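Local coordinates for protein ALKF (Bacillus cereus, PDB 3ZBO) that shows affinity for branched DNA structures and is related to the HEAT-like repeat DNA glycosylases, although its biological function remains unknown, at residues Glu15-Gly20 and Pro36-Ala41; Glu57-Leu62 and Tyr72-Ile77; Gly66-Met71 and Phe97-Asp102. One frame throughout, in Å; residues are numbered along the deposited sequence.

Overall arrangement
All three interactions lie in the N-terminal part of a largely helical, HEAT-like repeat chain, and helix 68-77 or the turn before it is met by each. Interaction 1 sets the end of helix 9-19 on the loop 36-41. D69, on the 66-71 segment of interaction 3, about 13 Å away between centres, reaches that loop: its OD2 lies 2.7 Å from both F38 N and G39 N, probable hydrogen bonds. Interaction 2 packs helix 56-63 along the later turns of helix 68-77; its centre is about 11 Å from that of interaction 3, and L62 CB is 3.5 Å from A70 O. Interactions 1 and 2, with centres about 14 Å apart, meet where L16 CD1 is 4.1 Å from F73 CB.

Interaction 1: Glu15-Gly20 and Pro36-Ala41; sequences ELEALG and PVFGVA
The F38 ring lies against the backbone of E17, joining the last turn of helix 9-19 to the loop that leads from helix 22-30 to helix 46-52 in this HEAT-like repeat fold. The contact is a CH-pi one: E17 CA sits over one ring face, 3.6 Å from the centroid and 15° off the normal. E17 CG, anti to the backbone N (chi1 -179°), stands 3.9 Å from F38 CE1; the extended chain passes obliquely by the CZ-CE1 rim, and its carboxylate plane is only 19° from that of the ring.

V40 wedges in from the loop. Its CG2 touches the main chain at L16 O (3.3 Å), while CG1 meets L19 CB at 3.9 Å. Just beyond, G20 brings its CA within 3.4 Å of G39 O in a CA-H...O contact. A water continues the junction, donating to L19 O (2.7 Å) and accepting from A41 N.

Farther out, Y28 OH hydrogen-bonds V40 O, and the D69 carboxylate on helix 68-77, which also holds the two preceding loop amides, accepts from V40 N at OD1.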
ATOM      1  N   GLU A  15       7.992  23.597   3.630  1.00 21.09           N
ATOM      2  CA  GLU A  15       7.443  23.506   2.267  1.00 22.75           C
ATOM      3  C   GLU A  15       6.177  22.625   2.275  1.00 23.82           C
ATOM      4  O   GLU A  15       5.176  22.930   1.598  1.00 22.82           O
ATOM      5  CB  GLU A  15       8.471  23.008   1.276  1.00 25.22           C
ATOM      6  CG  GLU A  15       9.754  23.907   1.256  1.00 30.47           C
ATOM      7  CD  GLU A  15      10.539  23.863  -0.057  1.00 38.99           C
ATOM      8  OE1 GLU A  15      10.247  22.991  -0.922  1.00 42.86           O
ATOM      9  OE2 GLU A  15      11.467  24.728  -0.213  1.00 42.95           O
ATOM     10  N   LEU A  16       6.207  21.526   3.034  1.00 21.29           N
ATOM     11  CA  LEU A  16       5.017  20.670   3.080  1.00 20.62           C
ATOM     12  C   LEU A  16       3.839  21.355   3.768  1.00 21.34           C
ATOM     13  O   LEU A  16       2.706  21.287   3.313  1.00 20.57           O
ATOM     14  CB  LEU A  16       5.357  19.353   3.814  1.00 20.54           C
ATOM     15  CG  LEU A  16       6.277  18.390   3.072  1.00 20.14           C
ATOM     16  CD1 LEU A  16       6.460  17.144   3.966  1.00 20.11           C
ATOM     17  CD2 LEU A  16       5.740  17.965   1.746  1.00 21.59           C
ATOM     18  N   GLU A  17       4.096  22.070   4.830  1.00 20.10           N
ATOM     19  CA  GLU A  17       3.039  22.804   5.559  1.00 20.88           C
ATOM     20  C   GLU A  17       2.452  23.822   4.617  1.00 22.30           C
ATOM     21  O   GLU A  17       1.235  23.976   4.573  1.00 23.91           O
ATOM     22  CB  GLU A  17       3.640  23.471   6.784  1.00 21.96           C
ATOM     23  CG  GLU A  17       2.611  24.211   7.562  1.00 25.98           C
ATOM     24  CD  GLU A  17       3.024  24.458   9.002  1.00 32.39           C
ATOM     25  OE1 GLU A  17       4.224  24.554   9.270  1.00 38.67           O
ATOM     26  OE2 GLU A  17       2.121  24.556   9.853  1.00 44.95           O
ATOM     27  N   ALA A  18       3.301  24.449   3.791  1.00 22.08           N
ATOM     28  CA  ALA A  18       2.751  25.462   2.859  1.00 22.53           C
ATOM     29  C   ALA A  18       1.868  24.886   1.799  1.00 23.37           C
ATOM     30  O   ALA A  18       1.009  25.644   1.272  1.00 25.21           O
ATOM     31  CB  ALA A  18       3.896  26.239   2.174  1.00 22.93           C
ATOM     32  N   LEU A  19       2.096  23.606   1.416  1.00 21.88           N
ATOM     33  CA  LEU A  19       1.277  22.924   0.434  1.00 22.20           C
ATOM     34  C   LEU A  19      -0.014  22.339   1.037  1.00 20.60           C
ATOM     35  O   LEU A  19      -0.927  21.908   0.270  1.00 23.42           O
ATOM     36  CB  LEU A  19       2.037  21.795  -0.269  1.00 21.66           C
ATOM     37  CG  LEU A  19       3.286  22.253  -1.061  1.00 21.73           C
ATOM     38  CD1 LEU A  19       4.268  21.085  -1.371  1.00 25.71           C
ATOM     39  CD2 LEU A  19       2.825  22.980  -2.357  1.00 26.95           C
ATOM     40  N   GLY A  20      -0.186  22.350   2.334  1.00 21.47           N
ATOM     41  CA  GLY A  20      -1.366  21.689   2.985  1.00 22.53           C
ATOM     42  C   GLY A  20      -2.647  22.457   2.601  1.00 24.82           C
ATOM     43  O   GLY A  20      -2.626  23.724   2.484  1.00 25.67           O
ATOM     44  N   PRO A  36      -0.341  15.494  14.072  1.00 18.90           N
ATOM     45  CA  PRO A  36      -0.196  16.540  13.086  1.00 19.50           C
ATOM     46  C   PRO A  36      -0.331  16.022  11.683  1.00 18.96           C
ATOM     47  O   PRO A  36       0.215  14.952  11.351  1.00 18.33           O
ATOM     48  CB  PRO A  36       1.241  17.046  13.333  1.00 21.87           C
ATOM     49  CG  PRO A  36       1.970  15.875  13.805  1.00 19.17           C
ATOM     50  CD  PRO A  36       0.963  14.963  14.550  1.00 19.73           C
ATOM     51  N   VAL A  37      -1.013  16.823  10.860  1.00 17.41           N
ATOM     52  CA  VAL A  37      -1.228  16.468   9.459  1.00 18.08           C
ATOM     53  C   VAL A  37      -1.503  17.751   8.727  1.00 19.90           C
ATOM     54  O   VAL A  37      -2.236  18.636   9.254  1.00 23.28           O
ATOM     55  CB  VAL A  37      -2.340  15.368   9.311  1.00 19.22           C
ATOM     56  CG1 VAL A  37      -3.643  15.844   9.910  1.00 20.23           C
ATOM     57  CG2 VAL A  37      -2.552  15.050   7.818  1.00 20.35           C
ATOM     58  N   PHE A  38      -0.939  17.876   7.527  1.00 19.26           N
ATOM     59  CA  PHE A  38      -1.136  19.088   6.799  1.00 19.80           C
ATOM     60  C   PHE A  38      -2.141  18.950   5.649  1.00 20.58           C
ATOM     61  O   PHE A  38      -2.806  19.965   5.282  1.00 22.37           O
ATOM     62  CB  PHE A  38       0.145  19.575   6.148  1.00 20.93           C
ATOM     63  CG  PHE A  38       1.319  19.839   7.086  1.00 21.02           C
ATOM     64  CD1 PHE A  38       1.164  20.417   8.341  1.00 23.43           C
ATOM     65  CD2 PHE A  38       2.589  19.452   6.664  1.00 21.67           C
ATOM     66  CE1 PHE A  38       2.294  20.698   9.159  1.00 21.43           C
ATOM     67  CE2 PHE A  38       3.736  19.700   7.491  1.00 21.03           C
ATOM     68  CZ  PHE A  38       3.565  20.326   8.684  1.00 18.56           C
ATOM     69  N   GLY A  39      -2.254  17.757   5.041  1.00 18.10           N
ATOM     70  CA  GLY A  39      -3.192  17.645   3.938  1.00 17.39           C
ATOM     71  C   GLY A  39      -2.544  18.055   2.631  1.00 19.09           C
ATOM     72  O   GLY A  39      -3.059  18.918   1.843  1.00 19.30           O
ATOM     73  N   VAL A  40      -1.491  17.353   2.227  1.00 18.35           N
ATOM     74  CA  VAL A  40      -0.791  17.679   0.969  1.00 17.87           C
ATOM     75  C   VAL A  40      -1.174  16.744  -0.160  1.00 20.57           C
ATOM     76  O   VAL A  40      -1.015  15.535  -0.039  1.00 22.97           O
ATOM     77  CB  VAL A  40       0.757  17.620   1.176  1.00 17.69           C
ATOM     78  CG1 VAL A  40       1.510  17.934  -0.132  1.00 19.13           C
ATOM     79  CG2 VAL A  40       1.190  18.548   2.322  1.00 18.62           C
ATOM     80  N   ALA A  41      -1.733  17.239  -1.289  1.00 19.53           N
ATOM     81  CA  ALA A  41      -2.041  16.348  -2.381  1.00 20.77           C
ATOM     82  C   ALA A  41      -0.735  15.813  -2.902  1.00 19.70           C
ATOM     83  O   ALA A  41       0.246  16.565  -3.057  1.00 19.96           O
ATOM     84  CB  ALA A  41      -2.695  17.131  -3.480  1.00 21.11           C
TER
HETATM   85  O   HOH W   1      -2.107  20.109  -1.438  1.00 32.03           O

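Interaction 2: Glu57-Leu62 and Tyr72-Ile77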
ATOM      1  N   GLU A  57      18.616   9.503   5.264  1.00 15.23           N
ATOM      2  CA  GLU A  57      18.683  10.201   6.532  1.00 14.37           C
ATOM      3  C   GLU A  57      17.498  11.153   6.731  1.00 14.19           C
ATOM      4  O   GLU A  57      16.884  11.160   7.813  1.00 14.51           O
ATOM      5  CB  GLU A  57      20.024  10.929   6.627  1.00 17.10           C
ATOM      6  CG  GLU A  57      20.351  11.429   8.007  1.00 16.91           C
ATOM      7  CD  GLU A  57      19.606  12.647   8.454  1.00 18.77           C
ATOM      8  OE1 GLU A  57      19.402  13.538   7.572  1.00 23.35           O
ATOM      9  OE2 GLU A  57      19.182  12.710   9.636  1.00 20.47           O
ATOM     10  N   LEU A  58      17.217  11.939   5.690  1.00 15.34           N
ATOM     11  CA  LEU A  58      16.144  12.896   5.760  1.00 14.96           C
ATOM     12  C   LEU A  58      14.810  12.098   5.814  1.00 13.22           C
ATOM     13  O   LEU A  58      13.926  12.520   6.621  1.00 14.24           O
ATOM     14  CB  LEU A  58      16.129  13.711   4.478  1.00 15.21           C
ATOM     15  CG  LEU A  58      15.065  14.781   4.402  1.00 17.51           C
ATOM     16  CD1 LEU A  58      14.939  15.709   5.640  1.00 21.19           C
ATOM     17  CD2 LEU A  58      15.333  15.651   3.118  1.00 19.06           C
ATOM     18  N   ALA A  59      14.741  10.971   5.106  1.00 14.24           N
ATOM     19  CA  ALA A  59      13.504  10.169   5.154  1.00 13.75           C
ATOM     20  C   ALA A  59      13.268   9.716   6.586  1.00 12.98           C
ATOM     21  O   ALA A  59      12.078   9.782   7.072  1.00 14.44           O
ATOM     22  CB  ALA A  59      13.576   8.879   4.219  1.00 14.57           C
ATOM     23  N   GLU A  60      14.336   9.330   7.253  1.00 13.24           N
ATOM     24  CA  GLU A  60      14.155   8.888   8.645  1.00 13.23           C
ATOM     25  C   GLU A  60      13.656   9.970   9.536  1.00 14.42           C
ATOM     26  O   GLU A  60      12.765   9.722  10.409  1.00 15.00           O
ATOM     27  CB  GLU A  60      15.412   8.246   9.250  1.00 13.21           C
ATOM     28  CG  GLU A  60      15.793   6.968   8.579  1.00 16.71           C
ATOM     29  CD  GLU A  60      14.912   5.747   8.881  1.00 18.44           C
ATOM     30  OE1 GLU A  60      14.199   5.808   9.875  1.00 17.66           O
ATOM     31  OE2 GLU A  60      15.003   4.766   8.195  1.00 19.20           O
ATOM     32  N   GLU A  61      14.229  11.187   9.405  1.00 13.28           N
ATOM     33  CA  GLU A  61      13.730  12.258  10.239  1.00 15.14           C
ATOM     34  C   GLU A  61      12.269  12.642   9.936  1.00 12.92           C
ATOM     35  O   GLU A  61      11.522  12.943  10.896  1.00 14.65           O
ATOM     36  CB  GLU A  61      14.615  13.512  10.072  1.00 15.23           C
ATOM     37  CG  GLU A  61      16.020  13.299  10.548  1.00 18.16           C
ATOM     38  CD  GLU A  61      16.775  14.653  10.721  1.00 22.23           C
ATOM     39  OE1 GLU A  61      16.205  15.692  11.172  1.00 21.69           O
ATOM     40  OE2 GLU A  61      18.013  14.630  10.450  1.00 22.75           O
ATOM     41  N   LEU A  62      11.931  12.614   8.664  1.00 12.95           N
ATOM     42  CA  LEU A  62      10.549  12.963   8.261  1.00 12.57           C
ATOM     43  C   LEU A  62       9.624  11.869   8.779  1.00 14.33           C
ATOM     44  O   LEU A  62       8.524  12.215   9.322  1.00 13.77           O
ATOM     45  CB  LEU A  62      10.448  13.083   6.746  1.00 14.55           C
ATOM     46  CG  LEU A  62      11.203  14.294   6.238  1.00 13.15           C
ATOM     47  CD1 LEU A  62      11.240  14.180   4.750  1.00 16.52           C
ATOM     48  CD2 LEU A  62      10.497  15.567   6.628  1.00 16.70           C
ATOM     49  N   TYR A  72       4.518  10.252   4.362  1.00 12.09           N
ATOM     50  CA  TYR A  72       4.335   9.931   2.959  1.00 12.76           C
ATOM     51  C   TYR A  72       5.518  10.402   2.147  1.00 11.66           C
ATOM     52  O   TYR A  72       6.045   9.629   1.315  1.00 13.23           O
ATOM     53  CB  TYR A  72       2.953  10.534   2.506  1.00 13.55           C
ATOM     54  CG  TYR A  72       2.654  10.008   1.117  1.00 12.24           C
ATOM     55  CD1 TYR A  72       3.210  10.626  -0.005  1.00 13.39           C
ATOM     56  CD2 TYR A  72       1.752   9.001   0.917  1.00 12.86           C
ATOM     57  CE1 TYR A  72       2.905  10.095  -1.274  1.00 14.13           C
ATOM     58  CE2 TYR A  72       1.495   8.438  -0.348  1.00 13.22           C
ATOM     59  CZ  TYR A  72       2.039   9.041  -1.442  1.00 15.23           C
ATOM     60  OH  TYR A  72       1.790   8.480  -2.702  1.00 16.98           O
ATOM     61  N   PHE A  73       5.954  11.632   2.358  1.00 13.16           N
ATOM     62  CA  PHE A  73       7.035  12.137   1.558  1.00 14.12           C
ATOM     63  C   PHE A  73       8.339  11.365   1.892  1.00 14.72           C
ATOM     64  O   PHE A  73       9.150  11.098   0.999  1.00 13.90           O
ATOM     65  CB  PHE A  73       7.208  13.655   1.852  1.00 15.14           C
ATOM     66  CG  PHE A  73       8.176  14.297   0.956  1.00 15.61           C
ATOM     67  CD1 PHE A  73       7.874  14.418  -0.362  1.00 20.35           C
ATOM     68  CD2 PHE A  73       9.402  14.720   1.428  1.00 14.98           C
ATOM     69  CE1 PHE A  73       8.825  14.960  -1.283  1.00 18.45           C
ATOM     70  CE2 PHE A  73      10.335  15.313   0.503  1.00 17.40           C
ATOM     71  CZ  PHE A  73      10.014  15.404  -0.821  1.00 19.70           C
ATOM     72  N   ALA A  74       8.536  10.981   3.165  1.00 12.99           N
ATOM     73  CA  ALA A  74       9.729  10.192   3.529  1.00 13.60           C
ATOM     74  C   ALA A  74       9.756   8.925   2.676  1.00 13.56           C
ATOM     75  O   ALA A  74      10.795   8.497   2.181  1.00 14.50           O
ATOM     76  CB  ALA A  74       9.618   9.811   4.960  1.00 12.90           C
ATOM     77  N   GLY A  75       8.572   8.280   2.468  1.00 12.13           N
ATOM     78  CA  GLY A  75       8.611   7.082   1.575  1.00 12.22           C
ATOM     79  C   GLY A  75       9.090   7.419   0.160  1.00 13.81           C
ATOM     80  O   GLY A  75       9.801   6.591  -0.408  1.00 15.22           O
ATOM     81  N   ILE A  76       8.700   8.561  -0.420  1.00 14.07           N
ATOM     82  CA  ILE A  76       9.072   8.866  -1.787  1.00 15.55           C
ATOM     83  C   ILE A  76      10.548   9.079  -1.864  1.00 17.01           C
ATOM     84  O   ILE A  76      11.166   8.690  -2.913  1.00 19.17           O
ATOM     85  CB  ILE A  76       8.325  10.094  -2.203  1.00 18.13           C
ATOM     86  CG1 ILE A  76       6.835   9.742  -2.440  1.00 18.96           C
ATOM     87  CG2 ILE A  76       8.980  10.694  -3.534  1.00 20.22           C
ATOM     88  CD1 ILE A  76       6.072  10.998  -2.309  1.00 25.77           C
ATOM     89  N   ILE A  77      11.158   9.671  -0.828  1.00 15.70           N
ATOM     90  CA  ILE A  77      12.610   9.957  -0.891  1.00 14.60           C
ATOM     91  C   ILE A  77      13.517   8.901  -0.246  1.00 15.87           C
ATOM     92  O   ILE A  77      14.739   9.077  -0.067  1.00 17.19           O
ATOM     93  CB  ILE A  77      12.989  11.314  -0.312  1.00 12.96           C
ATOM     94  CG1 ILE A  77      12.647  11.446   1.203  1.00 14.03           C
ATOM     95  CG2 ILE A  77      12.279  12.410  -1.122  1.00 16.93           C
ATOM     96  CD1 ILE A  77      13.336  12.617   1.937  1.00 19.60           C
TER
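L62 N donates to L58 O over 2.9 Å, a backbone bond of helix 56-63 between two leucines that lie one turn apart and both touch helix 68-77. The two segments form an antiparallel helix pair in the HEAT-like repeat fold, their directions 164° apart and their axes approaching to 8.1 Å. No hydrogen bond joins them, and the residues in contact are all buried.

The helices come closest through two alanines. A74 CB presses on the main chain opposite, 3.2 Å from A59 O, and A59 CB returns the contact at 3.5 Å from A74 O. Each methyl group thus rests beside the other's carbonyl oxygen, and with no longer side chain at either position the two CA atoms come to 4.1 Å. L62 CB lies on the A74 methyl as well.

I77 provides the other main wedge. Its CG1 is held between the backbone N and the carbonyl carbon (chi1 62°), in the crowded position, and CD1 reaches into the leucine pair, 3.7 Å from L58 CG and also in contact with L62 CD1. The L62 and I77 side chains cross at about a right angle.

Helix 9-19 packs on the leucine side, with V12 against L58, and F9 and M13 against L62; helix 46-52 packs on the other partner, I48 and I52 touching F73 and I52 touching I77. The pair is thus part of a core shared by four helices. At the F73 ring, L62 CD1 comes to the edge, lying in the ring plane 3.8 Å from F73 CD2.

Interaction 3: Gly66-Met71 and Phe97-Asp102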
ATOM      1  N   GLY A  66       5.826  11.640  12.797  1.00 14.43           N
ATOM      2  CA  GLY A  66       4.437  11.222  13.020  1.00 15.53           C
ATOM      3  C   GLY A  66       3.415  12.091  12.310  1.00 16.34           C
ATOM      4  O   GLY A  66       2.211  11.881  12.561  1.00 15.18           O
ATOM      5  N   ASN A  67       3.844  12.921  11.375  1.00 14.77           N
ATOM      6  CA  ASN A  67       2.974  13.732  10.544  1.00 14.69           C
ATOM      7  C   ASN A  67       2.770  12.982   9.233  1.00 15.10           C
ATOM      8  O   ASN A  67       3.715  12.666   8.498  1.00 14.04           O
ATOM      9  CB  ASN A  67       3.618  15.100  10.356  1.00 15.14           C
ATOM     10  CG  ASN A  67       2.854  15.983   9.377  1.00 16.11           C
ATOM     11  OD1 ASN A  67       2.369  15.546   8.326  1.00 16.01           O
ATOM     12  ND2 ASN A  67       2.752  17.266   9.716  1.00 18.01           N
ATOM     13  N   TYR A  68       1.499  12.580   8.962  1.00 14.79           N
ATOM     14  CA  TYR A  68       1.233  11.752   7.827  1.00 13.71           C
ATOM     15  C   TYR A  68       1.873  12.272   6.523  1.00 13.82           C
ATOM     16  O   TYR A  68       2.432  11.520   5.707  1.00 12.82           O
ATOM     17  CB  TYR A  68      -0.300  11.568   7.590  1.00 14.89           C
ATOM     18  CG  TYR A  68      -0.596  10.831   6.298  1.00 13.55           C
ATOM     19  CD1 TYR A  68      -0.277   9.476   6.127  1.00 15.33           C
ATOM     20  CD2 TYR A  68      -1.129  11.535   5.161  1.00 17.87           C
ATOM     21  CE1 TYR A  68      -0.477   8.825   4.934  1.00 18.11           C
ATOM     22  CE2 TYR A  68      -1.330  10.875   3.982  1.00 16.73           C
ATOM     23  CZ  TYR A  68      -1.032   9.501   3.822  1.00 15.90           C
ATOM     24  OH  TYR A  68      -1.191   8.827   2.667  1.00 16.23           O
ATOM     25  N   ASP A  69       1.753  13.576   6.262  1.00 14.14           N
ATOM     26  CA  ASP A  69       2.288  14.019   4.963  1.00 14.35           C
ATOM     27  C   ASP A  69       3.792  13.925   4.901  1.00 13.44           C
ATOM     28  O   ASP A  69       4.385  13.586   3.842  1.00 14.29           O
ATOM     29  CB  ASP A  69       1.895  15.475   4.696  1.00 14.36           C
ATOM     30  CG  ASP A  69       0.370  15.631   4.606  1.00 18.29           C
ATOM     31  OD1 ASP A  69      -0.184  15.268   3.593  1.00 17.42           O
ATOM     32  OD2 ASP A  69      -0.200  16.085   5.599  1.00 19.89           O
ATOM     33  N   ALA A  70       4.420  14.263   6.030  1.00 14.22           N
ATOM     34  CA  ALA A  70       5.891  14.087   6.076  1.00 12.97           C
ATOM     35  C   ALA A  70       6.302  12.633   5.961  1.00 14.53           C
ATOM     36  O   ALA A  70       7.333  12.324   5.332  1.00 14.18           O
ATOM     37  CB  ALA A  70       6.443  14.639   7.430  1.00 15.66           C
ATOM     38  N   MET A  71       5.493  11.786   6.578  1.00 11.96           N
ATOM     39  CA  MET A  71       5.772  10.357   6.481  1.00 12.93           C
ATOM     40  C   MET A  71       5.581   9.788   5.052  1.00 12.93           C
ATOM     41  O   MET A  71       6.369   8.956   4.592  1.00 12.43           O
ATOM     42  CB  MET A  71       4.897   9.557   7.432  1.00 10.61           C
ATOM     43  CG  MET A  71       5.200   9.858   8.870  1.00 12.55           C
ATOM     44  SD  MET A  71       3.908   9.332  10.026  1.00 14.13           S
ATOM     45  CE  MET A  71       4.426   7.605  10.283  1.00 13.09           C
ATOM     46  N   PHE A  97      -2.191   3.891  10.691  1.00 12.54           N
ATOM     47  CA  PHE A  97      -3.420   3.584   9.967  1.00 11.62           C
ATOM     48  C   PHE A  97      -3.151   3.166   8.556  1.00 12.25           C
ATOM     49  O   PHE A  97      -1.994   3.254   8.109  1.00 11.34           O
ATOM     50  CB  PHE A  97      -4.432   4.804  10.041  1.00 11.76           C
ATOM     51  CG  PHE A  97      -4.107   5.972   9.087  1.00 11.64           C
ATOM     52  CD1 PHE A  97      -2.859   6.669   9.151  1.00 13.31           C
ATOM     53  CD2 PHE A  97      -5.049   6.358   8.117  1.00 11.80           C
ATOM     54  CE1 PHE A  97      -2.592   7.809   8.301  1.00 13.25           C
ATOM     55  CE2 PHE A  97      -4.803   7.442   7.302  1.00 11.99           C
ATOM     56  CZ  PHE A  97      -3.575   8.182   7.361  1.00 12.67           C
ATOM     57  N   TYR A  98      -4.198   2.716   7.830  1.00 12.25           N
ATOM     58  CA  TYR A  98      -3.925   2.020   6.569  1.00 10.36           C
ATOM     59  C   TYR A  98      -3.254   2.852   5.480  1.00 11.66           C
ATOM     60  O   TYR A  98      -2.569   2.265   4.643  1.00 11.60           O
ATOM     61  CB  TYR A  98      -5.229   1.389   6.018  1.00 11.25           C
ATOM     62  CG  TYR A  98      -6.138   2.418   5.346  1.00 11.20           C
ATOM     63  CD1 TYR A  98      -7.070   3.126   6.155  1.00 12.08           C
ATOM     64  CD2 TYR A  98      -6.052   2.678   3.993  1.00 10.66           C
ATOM     65  CE1 TYR A  98      -7.929   4.110   5.577  1.00 12.23           C
ATOM     66  CE2 TYR A  98      -6.863   3.657   3.369  1.00 13.80           C
ATOM     67  CZ  TYR A  98      -7.787   4.387   4.192  1.00 13.39           C
ATOM     68  OH  TYR A  98      -8.602   5.354   3.559  1.00 16.56           O
ATOM     69  N   MET A  99      -3.405   4.175   5.478  1.00 11.24           N
ATOM     70  CA  MET A  99      -2.764   4.855   4.338  1.00 10.99           C
ATOM     71  C   MET A  99      -1.288   4.732   4.541  1.00 11.31           C
ATOM     72  O   MET A  99      -0.533   4.703   3.537  1.00 11.99           O
ATOM     73  CB  MET A  99      -3.125   6.326   4.342  1.00 12.54           C
ATOM     74  CG  MET A  99      -4.617   6.514   3.969  1.00 12.70           C
ATOM     75  SD  MET A  99      -5.078   8.287   3.797  1.00 15.05           S
ATOM     76  CE  MET A  99      -4.594   8.496   2.117  1.00 15.02           C
ATOM     77  N   LEU A 100      -0.797   4.737   5.777  1.00 11.63           N
ATOM     78  CA  LEU A 100       0.633   4.531   6.038  1.00 11.54           C
ATOM     79  C   LEU A 100       1.061   3.077   5.753  1.00 12.44           C
ATOM     80  O   LEU A 100       2.107   2.854   5.094  1.00 11.88           O
ATOM     81  CB  LEU A 100       1.003   4.938   7.499  1.00 11.12           C
ATOM     82  CG  LEU A 100       0.967   6.444   7.656  1.00 11.03           C
ATOM     83  CD1 LEU A 100       0.985   6.710   9.147  1.00 13.45           C
ATOM     84  CD2 LEU A 100       2.251   7.124   7.008  1.00 13.37           C
ATOM     85  N   SER A 101       0.307   2.073   6.276  1.00 10.01           N
ATOM     86  CA  SER A 101       0.740   0.732   6.035  1.00 10.97           C
ATOM     87  C   SER A 101       0.728   0.400   4.547  1.00 10.68           C
ATOM     88  O   SER A 101       1.636  -0.284   4.044  1.00 11.11           O
ATOM     89  CB  SER A 101      -0.099  -0.277   6.832  1.00 11.06           C
ATOM     90  OG  SER A 101      -1.475  -0.135   6.473  1.00 12.21           O
ATOM     91  N   ASP A 102      -0.314   0.856   3.828  1.00 11.34           N
ATOM     92  CA  ASP A 102      -0.608   0.283   2.471  1.00 10.04           C
ATOM     93  C   ASP A 102       0.031   1.185   1.393  1.00 12.20           C
ATOM     94  O   ASP A 102       0.499   0.621   0.388  1.00 11.82           O
ATOM     95  CB  ASP A 102      -2.092   0.240   2.210  1.00 10.37           C
ATOM     96  CG  ASP A 102      -2.874  -0.652   3.196  1.00 13.14           C
ATOM     97  OD1 ASP A 102      -2.271  -1.298   4.075  1.00 14.01           O
ATOM     98  OD2 ASP A 102      -4.108  -0.578   3.007  1.00 13.44           O
TER
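The side chains of Y68 and F97 cross nearly perpendicularly, their rings forming an offset edge-to-face pair that joins the first turn of helix 68-77 to the start of helix 98-110 in the HEAT-like repeat fold. The ring centroids are 5.4 Å apart and the ring planes are inclined at 65°, with the edge of F97 directed at the face of Y68. F97 CE1 stands 3.6 Å from Y68 CD1, and F97 CZ lies over that face of Y68, displaced toward its rim. F97 is the N-cap residue of its helix; its CB is not aimed at Y68, but CG, set between the backbone N and the carbonyl carbon (chi1 78°), starts the ring on a course that reaches the tyrosine.

Farther along Y68, M99 brings its CB to 3.7 Å from Y68 CE1. M99 SD makes an oblique Met-aromatic contact, 4.8 Å from the ring centroid and 33° off the normal, and the chain bends at chi3 so that CE ends 3.5 Å from Y68 OH. The side chain of L100 runs past Y68 in the opposite direction and places CG at the ring edge, in plane.

Behind Y68, N67 caps helix 68-77: its OD1 accepts weak bonds from D69 N and A70 N. Y28 of helix 22-30 adds an edge-to-face contact to Y68 and also touches M99. One turn after Y68, M71 packs across L100, with M71 CB 3.6 Å from L100 CD2 and M71 CE 3.7 Å from L100 CD1.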